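Deoxyribodipyrimidine photo-lyase (Oryza sativa Japonica Group, PDB 3UMV) repairs UV-damaged DNA by using light and a bound FAD to split cyclobutane pyrimidine dimers back into separate pyrimidines. Local coordinates at residues L383-H388 against K423-G428; W378-L383 against S477-L482; R79-S84 against C230-N235. All blocks are in the same frame, centred on the assembly; numbering follows the deposited sequence.

Interaction 1: residues L383-H388 against K423-G428; sequences LEMVHH and KYEIDG. With FAD (flavin-adenine dinucleotide), chain I; URE (urea), chain J.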
loop_
_atom_site.group_PDB
_atom_site.type_symbol
_atom_site.label_atom_id
_atom_site.label_comp_id
_atom_site.label_asym_id
_atom_site.label_seq_id
_atom_site.Cartn_x
_atom_site.Cartn_y
_atom_site.Cartn_z
ATOM N N LEU A 383 -8.082 7.858 -18.097
ATOM C CA LEU A 383 -9.229 8.566 -17.539
ATOM C C LEU A 383 -9.874 7.815 -16.384
ATOM O O LEU A 383 -10.420 8.438 -15.467
ATOM C CB LEU A 383 -10.273 8.842 -18.622
ATOM C CG LEU A 383 -9.804 9.856 -19.670
ATOM C CD1 LEU A 383 -10.710 9.841 -20.890
ATOM C CD2 LEU A 383 -9.703 11.266 -19.081
ATOM N N GLU A 384 -9.824 6.485 -16.425
ATOM C CA GLU A 384 -10.377 5.696 -15.335
ATOM C C GLU A 384 -9.591 6.041 -14.077
ATOM O O GLU A 384 -10.173 6.338 -13.044
ATOM C CB GLU A 384 -10.342 4.195 -15.623
ATOM C CG GLU A 384 -11.079 3.362 -14.552
ATOM C CD GLU A 384 -11.030 1.862 -14.797
ATOM O OE1 GLU A 384 -11.994 1.178 -14.398
ATOM O OE2 GLU A 384 -10.043 1.353 -15.369
ATOM N N MET A 385 -8.267 6.041 -14.182
ATOM C CA MET A 385 -7.420 6.427 -13.056
ATOM C C MET A 385 -7.698 7.873 -12.602
ATOM O O MET A 385 -7.878 8.143 -11.415
ATOM C CB MET A 385 -5.944 6.238 -13.420
ATOM C CG MET A 385 -4.995 6.543 -12.282
ATOM S SD MET A 385 -3.255 6.332 -12.728
ATOM C CE MET A 385 -3.147 7.390 -14.174
ATOM N N VAL A 386 -7.752 8.803 -13.552
ATOM C CA VAL A 386 -7.943 10.207 -13.216
ATOM C C VAL A 386 -9.267 10.457 -12.496
ATOM O O VAL A 386 -9.289 11.113 -11.471
ATOM C CB VAL A 386 -7.860 11.120 -14.466
ATOM C CG1 VAL A 386 -8.324 12.540 -14.139
ATOM C CG2 VAL A 386 -6.438 11.134 -15.036
ATOM N N HIS A 387 -10.366 9.933 -13.032
ATOM C CA HIS A 387 -11.690 10.278 -12.499
ATOM C C HIS A 387 -12.252 9.302 -11.462
ATOM O O HIS A 387 -12.983 9.705 -10.556
ATOM C CB HIS A 387 -12.683 10.482 -13.639
ATOM C CG HIS A 387 -12.312 11.607 -14.546
ATOM N ND1 HIS A 387 -12.494 12.928 -14.200
ATOM C CD2 HIS A 387 -11.736 11.613 -15.770
ATOM C CE1 HIS A 387 -12.061 13.700 -15.181
ATOM N NE2 HIS A 387 -11.603 12.927 -16.148
ATOM N N HIS A 388 -11.914 8.029 -11.595
ATOM C CA HIS A 388 -12.381 7.014 -10.658
ATOM C C HIS A 388 -11.372 6.787 -9.520
ATOM O O HIS A 388 -11.764 6.456 -8.410
ATOM C CB HIS A 388 -12.667 5.706 -11.411
ATOM C CG HIS A 388 -13.299 4.631 -10.581
ATOM N ND1 HIS A 388 -12.682 3.421 -10.345
ATOM C CD2 HIS A 388 -14.505 4.562 -9.971
ATOM C CE1 HIS A 388 -13.472 2.663 -9.605
ATOM N NE2 HIS A 388 -14.585 3.332 -9.368
ATOM N N LYS A 423 0.017 10.177 -8.314
ATOM C CA LYS A 423 -0.860 11.336 -8.281
ATOM C C LYS A 423 -2.341 10.956 -8.167
ATOM O O LYS A 423 -3.075 11.545 -7.384
ATOM C CB LYS A 423 -0.639 12.211 -9.521
ATOM C CG LYS A 423 -1.576 13.383 -9.631
ATOM C CD LYS A 423 -1.079 14.351 -10.691
ATOM C CE LYS A 423 -1.834 15.667 -10.621
ATOM N NZ LYS A 423 -1.329 16.662 -11.624
ATOM N N TYR A 424 -2.762 9.976 -8.961
ATOM C CA TYR A 424 -4.177 9.686 -9.157
ATOM C C TYR A 424 -4.740 8.458 -8.440
ATOM O O TYR A 424 -5.934 8.426 -8.109
ATOM C CB TYR A 424 -4.459 9.569 -10.664
ATOM C CG TYR A 424 -4.358 10.911 -11.373
ATOM C CD1 TYR A 424 -3.302 11.206 -12.227
ATOM C CD2 TYR A 424 -5.310 11.884 -11.156
ATOM C CE1 TYR A 424 -3.225 12.443 -12.880
ATOM C CE2 TYR A 424 -5.240 13.116 -11.797
ATOM C CZ TYR A 424 -4.194 13.387 -12.643
ATOM O OH TYR A 424 -4.137 14.610 -13.270
ATOM N N GLU A 425 -3.923 7.428 -8.239
ATOM C CA GLU A 425 -4.442 6.198 -7.647
ATOM C C GLU A 425 -4.682 6.339 -6.142
ATOM O O GLU A 425 -3.867 6.890 -5.405
ATOM C CB GLU A 425 -3.517 5.003 -7.921
ATOM C CG GLU A 425 -3.273 4.689 -9.368
ATOM C CD GLU A 425 -4.386 3.876 -10.025
ATOM O OE1 GLU A 425 -4.137 3.306 -11.102
ATOM O OE2 GLU A 425 -5.497 3.795 -9.468
ATOM N N ILE A 426 -5.816 5.827 -5.686
ATOM C CA ILE A 426 -6.113 5.822 -4.264
ATOM C C ILE A 426 -5.203 4.845 -3.521
ATOM O O ILE A 426 -4.941 5.018 -2.338
ATOM C CB ILE A 426 -7.605 5.513 -4.012
ATOM C CG1 ILE A 426 -7.949 5.750 -2.537
ATOM C CG2 ILE A 426 -7.972 4.103 -4.491
ATOM C CD1 ILE A 426 -7.621 7.137 -2.078
ATOM N N ASP A 427 -4.679 3.860 -4.243
ATOM C CA ASP A 427 -3.824 2.822 -3.675
ATOM C C ASP A 427 -2.332 3.031 -3.991
ATOM O O ASP A 427 -1.496 2.149 -3.756
ATOM C CB ASP A 427 -4.326 1.418 -4.110
ATOM C CG ASP A 427 -4.353 1.232 -5.632
ATOM O OD1 ASP A 427 -3.661 1.973 -6.358
ATOM O OD2 ASP A 427 -5.070 0.326 -6.110
ATOM N N GLY A 428 -2.008 4.225 -4.491
ATOM C CA GLY A 428 -0.673 4.545 -4.969
ATOM C C GLY A 428 0.286 4.947 -3.865
ATOM O O GLY A 428 -0.067 4.886 -2.687
HETATM P PA FAD I . -7.598 -7.706 -6.777
HETATM O O1A FAD I . -7.445 -8.393 -8.099
HETATM O O2A FAD I . -8.907 -7.968 -6.084
HETATM O O5B FAD I . -6.361 -8.124 -5.853
HETATM C C5B FAD I . -6.478 -8.241 -4.451
HETATM C C4B FAD I . -5.194 -7.745 -3.778
HETATM O O4B FAD I . -4.051 -8.464 -4.218
HETATM C C3B FAD I . -4.894 -6.301 -4.128
HETATM O O3B FAD I . -5.613 -5.409 -3.309
HETATM C C2B FAD I . -3.421 -6.234 -3.854
HETATM O O2B FAD I . -3.201 -6.183 -2.457
HETATM C C1B FAD I . -2.953 -7.586 -4.330
HETATM N N9A FAD I . -2.484 -7.521 -5.724
HETATM C C8A FAD I . -3.200 -7.775 -6.863
HETATM N N7A FAD I . -2.369 -7.605 -7.918
HETATM C C5A FAD I . -1.141 -7.231 -7.462
HETATM C C6A FAD I . 0.082 -6.928 -8.073
HETATM N N6A FAD I . 0.269 -7.061 -9.386
HETATM N N1A FAD I . 1.168 -6.583 -7.299
HETATM C C2A FAD I . 1.052 -6.547 -5.929
HETATM N N3A FAD I . -0.152 -6.841 -5.328
HETATM C C4A FAD I . -1.217 -7.188 -6.083
HETATM N N1 FAD I . -1.199 -1.947 -6.565
HETATM C C2 FAD I . -1.351 -1.128 -5.484
HETATM O O2 FAD I . -1.781 -1.629 -4.445
HETATM N N3 FAD I . -1.006 0.210 -5.562
HETATM C C4 FAD I . -0.518 0.743 -6.742
HETATM O O4 FAD I . -0.217 1.939 -6.809
HETATM C C4X FAD I . -0.356 -0.103 -7.833
HETATM N N5 FAD I . 0.111 0.367 -9.038
HETATM C C5X FAD I . 0.285 -0.492 -10.105
HETATM C C6 FAD I . 0.793 -0.009 -11.319
HETATM C C7 FAD I . 0.964 -0.876 -12.402
HETATM C C7M FAD I . 1.526 -0.334 -13.691
HETATM C C8 FAD I . 0.615 -2.222 -12.264
HETATM C C8M FAD I . 0.772 -3.199 -13.391
HETATM C C9 FAD I . 0.102 -2.683 -11.064
HETATM C C9A FAD I . -0.059 -1.827 -9.990
HETATM N N10 FAD I . -0.574 -2.296 -8.799
HETATM C C10 FAD I . -0.705 -1.434 -7.738
HETATM C "C1'" FAD I . -0.974 -3.754 -8.614
HETATM C "C2'" FAD I . -2.465 -4.056 -8.964
HETATM O "O2'" FAD I . -2.896 -3.525 -10.222
HETATM C "C3'" FAD I . -3.467 -3.587 -7.892
HETATM O "O3'" FAD I . -3.050 -4.052 -6.636
HETATM C "C4'" FAD I . -4.894 -4.082 -8.139
HETATM O "O4'" FAD I . -5.347 -3.624 -9.399
HETATM C "C5'" FAD I . -5.778 -3.567 -7.004
HETATM O "O5'" FAD I . -7.161 -3.714 -7.217
HETATM P P FAD I . -7.978 -4.787 -6.346
HETATM O O1P FAD I . -7.699 -4.603 -4.867
HETATM O O2P FAD I . -9.443 -4.684 -6.681
HETATM O O3P FAD I . -7.327 -6.115 -6.990
HETATM C C URE J . -11.759 -1.128 -11.213
HETATM O O URE J . -11.240 -0.223 -11.868
HETATM N N1 URE J . -12.589 -1.974 -11.782
HETATM N N2 URE J . -11.612 -1.149 -9.912
#
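Asp427 O accepts the flavin N3-H at 2.7 Å, with an N-H...O angle of 161°, from the third position of a turn whose first residue, Glu425, lies against Met385. That type I turn, Glu425 to Gly428, follows helix 410-424 and brings backbone to the flavin's pyrimidine ring; Asp427 OD2 is itself tied to Arg396 and Ser285. Met385 reaches the turn because its CG stands anti to the backbone N (chi1 -177°) and its chain runs out nearly straight as far as SD. Met385 CG packs 3.5 Å from Tyr424 CB and Met385 SD lies 3.5 Å from Glu425 OE1; Met385 crosses both side chains at about a right angle. Helix 376-388 thus rests on the FAD-binding turn within the all-helical part of the photolyase fold, with Trp399, a predicted electron-transfer residue, close to Met385. The Tyr424 ring is sandwiched: Val386 CG2 makes a CH-pi contact 3.9 Å from the ring centroid, only 6° off the normal, while Lys423 CG covers the opposite face. At the ring's far end Tyr424 OH bonds to Glu369. Arg88 bonds to both backbones, NH1 to Tyr424 O and NH2 to Val386 O.

Interaction 2: residues W378-L383 against S477-L482; sequences WNASQL and SYVKRL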
loop_
_atom_site.group_PDB
_atom_site.type_symbol
_atom_site.label_atom_id
_atom_site.label_comp_id
_atom_site.label_asym_id
_atom_site.label_seq_id
_atom_site.Cartn_x
_atom_site.Cartn_y
_atom_site.Cartn_z
ATOM N N TRP A 378 -5.965 3.295 -24.451
ATOM C CA TRP A 378 -5.037 3.870 -23.485
ATOM C C TRP A 378 -5.658 5.090 -22.823
ATOM O O TRP A 378 -5.632 5.230 -21.602
ATOM C CB TRP A 378 -3.703 4.235 -24.138
ATOM C CG TRP A 378 -2.692 4.558 -23.078
ATOM C CD1 TRP A 378 -1.827 3.676 -22.487
ATOM C CD2 TRP A 378 -2.504 5.820 -22.413
ATOM N NE1 TRP A 378 -1.094 4.314 -21.521
ATOM C CE2 TRP A 378 -1.475 5.633 -21.456
ATOM C CE3 TRP A 378 -3.082 7.095 -22.549
ATOM C CZ2 TRP A 378 -1.033 6.662 -20.617
ATOM C CZ3 TRP A 378 -2.628 8.122 -21.730
ATOM C CH2 TRP A 378 -1.606 7.898 -20.777
ATOM N N ASN A 379 -6.239 5.970 -23.634
ATOM C CA ASN A 379 -6.908 7.132 -23.084
ATOM C C ASN A 379 -7.938 6.756 -22.029
ATOM O O ASN A 379 -8.034 7.426 -21.002
ATOM C CB ASN A 379 -7.598 7.945 -24.190
ATOM C CG ASN A 379 -6.627 8.616 -25.140
ATOM O OD1 ASN A 379 -7.025 9.040 -26.230
ATOM N ND2 ASN A 379 -5.363 8.721 -24.751
ATOM N N ALA A 380 -8.711 5.698 -22.289
ATOM C CA ALA A 380 -9.733 5.232 -21.352
ATOM C C ALA A 380 -9.110 4.793 -20.029
ATOM O O ALA A 380 -9.624 5.109 -18.968
ATOM C CB ALA A 380 -10.580 4.075 -21.983
ATOM N N SER A 381 -7.998 4.071 -20.103
ATOM C CA SER A 381 -7.338 3.599 -18.892
ATOM C C SER A 381 -6.818 4.779 -18.076
ATOM O O SER A 381 -6.971 4.814 -16.859
ATOM C CB SER A 381 -6.226 2.595 -19.212
ATOM O OG SER A 381 -5.112 3.190 -19.854
ATOM N N GLN A 382 -6.250 5.773 -18.756
ATOM C CA GLN A 382 -5.800 6.975 -18.065
ATOM C C GLN A 382 -6.948 7.734 -17.401
ATOM O O GLN A 382 -6.821 8.179 -16.261
ATOM C CB GLN A 382 -5.004 7.876 -19.023
ATOM C CG GLN A 382 -4.628 9.221 -18.446
ATOM C CD GLN A 382 -3.573 9.140 -17.355
ATOM O OE1 GLN A 382 -2.831 8.161 -17.255
ATOM N NE2 GLN A 382 -3.500 10.176 -16.533
ATOM N N LEU A 383 -8.082 7.858 -18.097
ATOM C CA LEU A 383 -9.229 8.566 -17.539
ATOM C C LEU A 383 -9.874 7.815 -16.384
ATOM O O LEU A 383 -10.420 8.438 -15.467
ATOM C CB LEU A 383 -10.273 8.842 -18.622
ATOM C CG LEU A 383 -9.804 9.856 -19.670
ATOM C CD1 LEU A 383 -10.710 9.841 -20.890
ATOM C CD2 LEU A 383 -9.703 11.266 -19.081
ATOM N N SER A 477 -16.545 2.888 -23.574
ATOM C CA SER A 477 -17.851 3.487 -23.282
ATOM C C SER A 477 -18.086 3.694 -21.794
ATOM O O SER A 477 -18.582 4.743 -21.376
ATOM C CB SER A 477 -18.983 2.609 -23.834
ATOM O OG SER A 477 -18.934 2.549 -25.242
ATOM N N TYR A 478 -17.759 2.666 -21.012
ATOM C CA TYR A 478 -17.857 2.695 -19.556
ATOM C C TYR A 478 -17.016 3.812 -18.934
ATOM O O TYR A 478 -17.475 4.521 -18.044
ATOM C CB TYR A 478 -17.447 1.334 -18.996
ATOM C CG TYR A 478 -17.012 1.341 -17.553
ATOM C CD1 TYR A 478 -15.665 1.373 -17.217
ATOM C CD2 TYR A 478 -17.945 1.311 -16.533
ATOM C CE1 TYR A 478 -15.262 1.375 -15.892
ATOM C CE2 TYR A 478 -17.562 1.317 -15.216
ATOM C CZ TYR A 478 -16.226 1.350 -14.896
ATOM O OH TYR A 478 -15.862 1.351 -13.571
ATOM N N VAL A 479 -15.787 3.983 -19.404
ATOM C CA VAL A 479 -14.971 5.076 -18.883
ATOM C C VAL A 479 -15.508 6.446 -19.309
ATOM O O VAL A 479 -15.535 7.385 -18.510
ATOM C CB VAL A 479 -13.493 4.955 -19.265
ATOM C CG1 VAL A 479 -12.724 6.155 -18.736
ATOM C CG2 VAL A 479 -12.887 3.667 -18.698
ATOM N N LYS A 480 -15.935 6.561 -20.563
ATOM C CA LYS A 480 -16.544 7.802 -21.043
ATOM C C LYS A 480 -17.671 8.240 -20.105
ATOM O O LYS A 480 -17.748 9.401 -19.714
ATOM C CB LYS A 480 -17.074 7.629 -22.468
ATOM C CG LYS A 480 -17.526 8.927 -23.126
ATOM C CD LYS A 480 -18.726 8.701 -24.037
ATOM C CE LYS A 480 -18.459 7.608 -25.065
ATOM N NZ LYS A 480 -19.666 7.312 -25.898
ATOM N N ARG A 481 -18.537 7.303 -19.735
ATOM C CA ARG A 481 -19.639 7.616 -18.830
ATOM C C ARG A 481 -19.152 8.025 -17.440
ATOM O O ARG A 481 -19.716 8.927 -16.821
ATOM C CB ARG A 481 -20.616 6.443 -18.741
ATOM C CG ARG A 481 -21.228 6.067 -20.077
ATOM C CD ARG A 481 -22.434 5.168 -19.907
ATOM N NE ARG A 481 -22.101 3.914 -19.242
ATOM C CZ ARG A 481 -21.667 2.828 -19.871
ATOM N NH1 ARG A 481 -21.393 1.727 -19.183
ATOM N NH2 ARG A 481 -21.508 2.841 -21.187
ATOM N N LEU A 482 -18.105 7.364 -16.954
ATOM C CA LEU A 482 -17.514 7.710 -15.659
ATOM C C LEU A 482 -16.919 9.117 -15.677
ATOM O O LEU A 482 -17.184 9.927 -14.786
ATOM C CB LEU A 482 -16.428 6.704 -15.269
ATOM C CG LEU A 482 -16.829 5.615 -14.273
ATOM C CD1 LEU A 482 -15.642 4.725 -13.941
ATOM C CD2 LEU A 482 -17.405 6.233 -13.004
#
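Val479 meets helix 376-388 with both of its methyl groups. Val479 CG1 comes within 3.3 Å of Ala380 O and 3.6 Å of Leu383 CB. CG2 faces the Ala380 methyl, with Ala380 CB and Val479 CG2 4.0 Å apart. With CG1 anti to its backbone N (chi1 178°), the valine straddles the carbonyl oxygen of Ala380, and the small alanine lets the backbones approach to 5.8 Å between Ala380 CA and Val479 CA. Between these two segments the meeting is by packing alone; Glu384 with Tyr475 adds a hydrogen bond between the same helices. Cut back to an alanine, Val479 would lose both methyls, which would probably open a gap over Ala380 O and take from Leu383 CB its contact with this helix.

Behind this first shell the other side of helix 376-388 is held by polar bonds and by the tryptophans. Trp378 O takes two donors, Gln382 N in the helical pattern and Ser381 OG at 2.7 Å, the latter in the carbonyl plane on a lone pair, at 124° to the C=O bond. Ser381 OG also lies above the rim of one face of the Trp378 indole. Gln382 binds Trp399 NE1 through OE1 and Glu369 O through NE2. The Trp378 ring lies nearly parallel to that of Trp399 and meets Trp406 edge-to-face; all three are predicted to carry electrons as tryptophanyl radicals. Helix 376-388 is therefore layered between helix 393-405 on its tryptophan side and the C-terminal helix 472-489 on the Val479 side.

Interaction 3: residues R79-S84 against C230-N235; sequences RPFLLS and CSEAEN. With EDO (1,2-ethanediol), chain H.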
loop_
_atom_site.group_PDB
_atom_site.type_symbol
_atom_site.label_atom_id
_atom_site.label_comp_id
_atom_site.label_asym_id
_atom_site.label_seq_id
_atom_site.Cartn_x
_atom_site.Cartn_y
_atom_site.Cartn_z
ATOM N N ARG A 79 2.982 19.225 4.565
ATOM C CA ARG A 79 3.176 19.647 3.178
ATOM C C ARG A 79 4.670 19.645 2.839
ATOM O O ARG A 79 5.479 20.171 3.602
ATOM C CB ARG A 79 2.573 21.042 2.994
ATOM C CG ARG A 79 2.677 21.618 1.592
ATOM C CD ARG A 79 2.234 23.076 1.594
ATOM N NE ARG A 79 3.037 23.857 2.534
ATOM C CZ ARG A 79 2.639 24.989 3.109
ATOM N NH1 ARG A 79 3.446 25.621 3.954
ATOM N NH2 ARG A 79 1.433 25.486 2.847
ATOM N N PRO A 80 5.053 19.066 1.687
ATOM C CA PRO A 80 4.255 18.546 0.571
ATOM C C PRO A 80 3.674 17.143 0.791
ATOM O O PRO A 80 3.164 16.562 -0.170
ATOM C CB PRO A 80 5.272 18.499 -0.568
ATOM C CG PRO A 80 6.546 18.178 0.127
ATOM C CD PRO A 80 6.497 18.978 1.399
ATOM N N PHE A 81 3.757 16.629 2.016
ATOM C CA PHE A 81 3.107 15.374 2.415
ATOM C C PHE A 81 3.854 14.119 1.972
ATOM O O PHE A 81 4.732 14.174 1.121
ATOM C CB PHE A 81 1.648 15.343 1.928
ATOM C CG PHE A 81 0.865 16.575 2.316
ATOM C CD1 PHE A 81 0.525 16.799 3.638
ATOM C CD2 PHE A 81 0.481 17.504 1.362
ATOM C CE1 PHE A 81 -0.187 17.934 4.014
ATOM C CE2 PHE A 81 -0.234 18.644 1.728
ATOM C CZ PHE A 81 -0.566 18.855 3.054
ATOM N N LEU A 82 3.505 12.981 2.565
ATOM C CA LEU A 82 4.174 11.724 2.232
ATOM C C LEU A 82 4.069 11.413 0.742
ATOM O O LEU A 82 2.974 11.193 0.208
ATOM C CB LEU A 82 3.587 10.576 3.043
ATOM C CG LEU A 82 4.323 9.245 2.831
ATOM C CD1 LEU A 82 5.803 9.438 3.182
ATOM C CD2 LEU A 82 3.677 8.154 3.664
ATOM N N LEU A 83 5.217 11.383 0.080
ATOM C CA LEU A 83 5.299 11.101 -1.353
ATOM C C LEU A 83 4.306 11.928 -2.176
ATOM O O LEU A 83 3.709 11.433 -3.131
ATOM C CB LEU A 83 5.129 9.597 -1.620
ATOM C CG LEU A 83 6.308 8.741 -1.124
ATOM C CD1 LEU A 83 5.965 7.264 -1.070
ATOM C CD2 LEU A 83 7.575 8.990 -1.963
ATOM N N SER A 84 4.146 13.190 -1.796
ATOM C CA SER A 84 3.292 14.125 -2.527
ATOM C C SER A 84 1.818 13.705 -2.606
ATOM O O SER A 84 1.163 13.909 -3.632
ATOM C CB SER A 84 3.850 14.384 -3.932
ATOM O OG SER A 84 5.192 14.836 -3.866
ATOM N N CYS A 230 -6.218 19.314 3.022
ATOM C CA CYS A 230 -6.572 19.051 1.634
ATOM C C CYS A 230 -6.427 20.306 0.764
ATOM O O CYS A 230 -6.055 20.205 -0.403
ATOM C CB CYS A 230 -7.985 18.482 1.512
ATOM S SG CYS A 230 -8.210 16.846 2.244
ATOM N N SER A 231 -6.719 21.482 1.319
ATOM C CA SER A 231 -6.570 22.713 0.547
ATOM C C SER A 231 -5.102 23.094 0.336
ATOM O O SER A 231 -4.782 23.910 -0.533
ATOM C CB SER A 231 -7.361 23.879 1.162
ATOM O OG SER A 231 -6.727 24.389 2.324
ATOM N N GLU A 232 -4.210 22.493 1.119
ATOM C CA GLU A 232 -2.774 22.675 0.926
ATOM C C GLU A 232 -2.213 21.745 -0.143
ATOM O O GLU A 232 -1.075 21.908 -0.577
ATOM C CB GLU A 232 -2.021 22.417 2.224
ATOM C CG GLU A 232 -2.142 23.516 3.251
ATOM C CD GLU A 232 -1.444 23.149 4.542
ATOM O OE1 GLU A 232 -0.683 22.160 4.528
ATOM O OE2 GLU A 232 -1.655 23.838 5.566
ATOM N N ALA A 233 -3.004 20.754 -0.544
ATOM C CA ALA A 233 -2.558 19.783 -1.533
ATOM C C ALA A 233 -3.220 20.008 -2.890
ATOM O O ALA A 233 -4.216 20.721 -3.004
ATOM C CB ALA A 233 -2.823 18.360 -1.037
ATOM N N GLU A 234 -2.661 19.405 -3.927
ATOM C CA GLU A 234 -3.223 19.572 -5.245
ATOM C C GLU A 234 -4.636 18.997 -5.284
ATOM O O GLU A 234 -4.934 17.984 -4.647
ATOM C CB GLU A 234 -2.327 18.924 -6.296
ATOM C CG GLU A 234 -2.438 19.563 -7.652
ATOM C CD GLU A 234 -1.623 18.836 -8.702
ATOM O OE1 GLU A 234 -0.553 18.290 -8.349
ATOM O OE2 GLU A 234 -2.061 18.815 -9.878
ATOM N N ASN A 235 -5.507 19.649 -6.040
ATOM C CA ASN A 235 -6.920 19.296 -6.024
ATOM C C ASN A 235 -7.333 18.107 -6.897
ATOM O O ASN A 235 -8.180 18.253 -7.778
ATOM C CB ASN A 235 -7.765 20.534 -6.360
ATOM C CG ASN A 235 -9.252 20.284 -6.214
ATOM O OD1 ASN A 235 -9.672 19.300 -5.604
ATOM N ND2 ASN A 235 -10.058 21.177 -6.772
HETATM C C1 EDO H . 3.346 22.672 6.465
HETATM O O1 EDO H . 2.484 22.575 7.535
HETATM C C2 EDO H . 4.683 22.431 6.622
HETATM O O2 EDO H . 5.485 22.212 5.521
HETATM O O HOH W 1 0.781 20.742 6.246
#
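The loop between strand 70-75 and helix 87-106 of the photolyase/cryptochrome alpha/beta domain packs here against residues 230-235, the end of helix 222-231 and the loop that leaves it. Leu82 of the same loop lines a pocket holding a urea molecule, and its carbonyl accepts a bond from Arg429, a probable FAD-binding residue. Phe81 is the buried centre of the contact. Phe81 CE2 rests 3.8 Å from Ala233 CB, and Phe81 CZ comes within 3.6 Å of Glu232 OE1, while Glu232 CB sits at the ring's edge, in its plane. The ring and the carboxylate are turned only 23° apart. Glu232 CG stands anti to its carbonyl carbon (chi1 -75°) and the chain then runs out extended, which carries OE1 to Phe81 CZ and Arg79 CB. Arg79 CA lies over the centre of one ring face; the peptide bond before Pro80 is cis, which probably helps the chain fold back there.

Arg79 and Glu232 cross at about a right angle without forming a salt bridge. Arg79 NH2 stays 4.3 Å from Glu232 OE1, and the oxygen stands well out of the guanidinium plane, so no N-H is aimed at it. A water links the backbone of Arg79 to the carboxylate: it accepts from Arg79 N at 3.2 Å and donates to Glu232 OE1 at 2.7 Å. It also bonds to O1 of an ethanediol, probably from the crystallisation liquor, whose O2 donates to Arg79 O at 2.8 Å.

Glu232 OE2 forms a salt bridge with Arg228 of helix 222-231, a charge partner close by in sequence. Attraction to Arg79, with no N-H aimed, is probably only a modest addition, leaving Phe81 and Ala233 to supply the apolar part of the joint.

Overall arrangement
Interaction 3 closes first along the chain, joining the alpha/beta domain to the C-terminal end of helix 222-231 and the residues after it; interaction 2 opens later, with interaction 1 nested inside the loop it closes. Interactions 1 and 2 share Leu383 and helix 376-388, their centres about 12 Å apart, so one helix packs on the FAD-binding turn after helix 410-424 and on the C-terminal helix 472-489. Interaction 3 has its centre about 15 Å from that of interaction 1, and the two are bridged by the salt bridge of Lys423 with Glu234. Interactions 2 and 3 do not touch, their nearest atoms about 11 Å apart. The flavin turn is thereby linked both to the helical layers and to the alpha/beta domain.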